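Local coordinates for protein complement C1r subcomponent (PDB 6F1D) that is a serine protease that assembles with C1s in the C1 complex of the classical complement pathway, probably in part through CUB modules such as this one, at residues Q66-N70 with S90-D94. Sequence-based numbering, arbitrary orientation.
Sequences QIYAN and SNAVD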
loop_
_atom_site.group_PDB
_atom_site.type_symbol
_atom_site.label_atom_id
_atom_site.label_comp_id
_atom_site.label_asym_id
_atom_site.label_seq_id
_atom_site.Cartn_x
_atom_site.Cartn_y
_atom_site.Cartn_z
ATOM N N GLN A 66 1.183 5.318 2.254
ATOM C CA GLN A 66 1.015 6.446 1.348
ATOM C C GLN A 66 1.042 5.908 -0.072
ATOM O O GLN A 66 1.832 5.013 -0.374
ATOM C CB GLN A 66 2.132 7.468 1.526
ATOM C CG GLN A 66 2.429 7.804 2.941
ATOM C CD GLN A 66 3.432 8.905 3.027
ATOM O OE1 GLN A 66 4.238 9.109 2.098
ATOM N NE2 GLN A 66 3.411 9.629 4.136
ATOM N N ILE A 67 0.158 6.412 -0.922
ATOM C CA ILE A 67 0.034 5.918 -2.291
ATOM C C ILE A 67 0.249 7.071 -3.263
ATOM O O ILE A 67 -0.335 8.146 -3.094
ATOM C CB ILE A 67 -1.333 5.258 -2.514
ATOM C CG1 ILE A 67 -1.515 4.150 -1.455
ATOM C CG2 ILE A 67 -1.438 4.795 -3.974
ATOM C CD1 ILE A 67 -2.678 3.178 -1.682
ATOM N N TYR A 68 1.093 6.841 -4.279
ATOM C CA TYR A 68 1.478 7.841 -5.269
ATOM C C TYR A 68 1.150 7.288 -6.641
ATOM O O TYR A 68 1.383 6.105 -6.916
ATOM C CB TYR A 68 2.956 8.163 -5.226
ATOM C CG TYR A 68 3.340 8.833 -3.941
ATOM C CD1 TYR A 68 3.588 8.066 -2.798
ATOM C CD2 TYR A 68 3.399 10.193 -3.844
ATOM C CE1 TYR A 68 3.936 8.699 -1.569
ATOM C CE2 TYR A 68 3.760 10.845 -2.619
ATOM C CZ TYR A 68 4.008 10.061 -1.500
ATOM O OH TYR A 68 4.334 10.629 -0.299
ATOM N N ALA A 69 0.588 8.122 -7.489
ATOM C CA ALA A 69 0.292 7.740 -8.864
ATOM C C ALA A 69 1.081 8.689 -9.734
ATOM O O ALA A 69 0.818 9.894 -9.740
ATOM C CB ALA A 69 -1.196 7.814 -9.175
ATOM N N ASN A 70 2.040 8.129 -10.458
ATOM C CA ASN A 70 3.019 8.892 -11.228
ATOM C C ASN A 70 3.531 10.093 -10.439
ATOM O O ASN A 70 3.588 11.218 -10.920
ATOM C CB ASN A 70 2.441 9.306 -12.565
ATOM C CG ASN A 70 3.393 9.004 -13.700
ATOM O OD1 ASN A 70 4.615 9.138 -13.542
ATOM N ND2 ASN A 70 2.854 8.558 -14.838
ATOM N N SER A 90 -3.023 5.700 -14.115
ATOM C CA SER A 90 -1.576 5.776 -14.218
ATOM C C SER A 90 -1.003 4.397 -14.497
ATOM O O SER A 90 -1.541 3.396 -14.036
ATOM C CB SER A 90 -0.975 6.303 -12.907
ATOM O OG SER A 90 0.426 6.434 -13.030
ATOM N N ASN A 91 0.121 4.347 -15.206
ATOM C CA ASN A 91 0.877 3.108 -15.334
ATOM C C ASN A 91 2.023 2.990 -14.332
ATOM O O ASN A 91 2.809 2.049 -14.436
ATOM C CB ASN A 91 1.429 2.971 -16.758
ATOM C CG ASN A 91 2.493 3.998 -17.059
ATOM O OD1 ASN A 91 2.405 5.130 -16.609
ATOM N ND2 ASN A 91 3.514 3.604 -17.808
ATOM N N ALA A 92 2.144 3.916 -13.376
ATOM C CA ALA A 92 3.265 3.945 -12.425
ATOM C C ALA A 92 2.702 4.304 -11.064
ATOM O O ALA A 92 2.235 5.429 -10.868
ATOM C CB ALA A 92 4.319 4.971 -12.839
ATOM N N VAL A 93 2.725 3.357 -10.139
ATOM C CA VAL A 93 2.235 3.580 -8.779
ATOM C C VAL A 93 3.369 3.284 -7.803
ATOM O O VAL A 93 4.191 2.395 -8.053
ATOM C CB VAL A 93 0.997 2.704 -8.522
ATOM C CG1 VAL A 93 0.639 2.616 -7.044
ATOM C CG2 VAL A 93 -0.179 3.296 -9.358
ATOM N N ASP A 94 3.458 4.057 -6.721
ATOM C CA ASP A 94 4.360 3.684 -5.638
ATOM C C ASP A 94 3.569 3.672 -4.340
ATOM O O ASP A 94 2.726 4.545 -4.119
ATOM C CB ASP A 94 5.532 4.637 -5.526
ATOM C CG ASP A 94 6.438 4.610 -6.780
ATOM O OD1 ASP A 94 7.547 3.995 -6.723
ATOM O OD2 ASP A 94 6.039 5.212 -7.818
HETATM O O HOH W 1 0.504 7.538 -16.127
#
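Ser90 holds OG anti to its own backbone N (chi1 -177°), which sets the hydroxyl 3.5 Å from CB of Asn70, while Tyr68, with CG beside its backbone N (chi1 -66°), lays its ring edge toward the carbonyl O of Asp94. Tyr68 belongs to the antiparallel pairing of strands 64-69 and 92-98 in the CUB domain, a beta-sandwich; Ser90 sits in the loop that leads into the second strand. Tyr68 and Asp94 form a hydrogen-bonded pair: Tyr68 N gives to Asp94 O at 2.8 Å, and Asp94 N returns a bond to Tyr68 O. Beta-branched residues suit the opposite face, turned to the second sheet, where CG2 of Ile67 meets CG1 of Val93 at 4.3 Å, with Phe46 and Leu42 of strand 40-46 packing against them. On the polar face Asp94 is fixed by Ser33 and Arg35 of the neighbouring strand 29-35, and the phenol of Tyr68 bonds OE1 of Gln66. At the strand end Asn70 takes a left-handed backbone conformation, which asparagine tolerates well. Here Ala92 O takes two donors, Asn70 N at 2.7 Å, almost straight at 168°, and Ser90 OG, whose short arm reaches it from above the carbonyl plane. With an alanine in place of Ser90, Ala92 O would probably lose the second of these donors and the bridging water one acceptor. That water accepts from Asn70 ND2 at 2.9 Å and donates to Asn91 OD1 at 3.1 Å, while Asn91 ND2 bonds Val36 O.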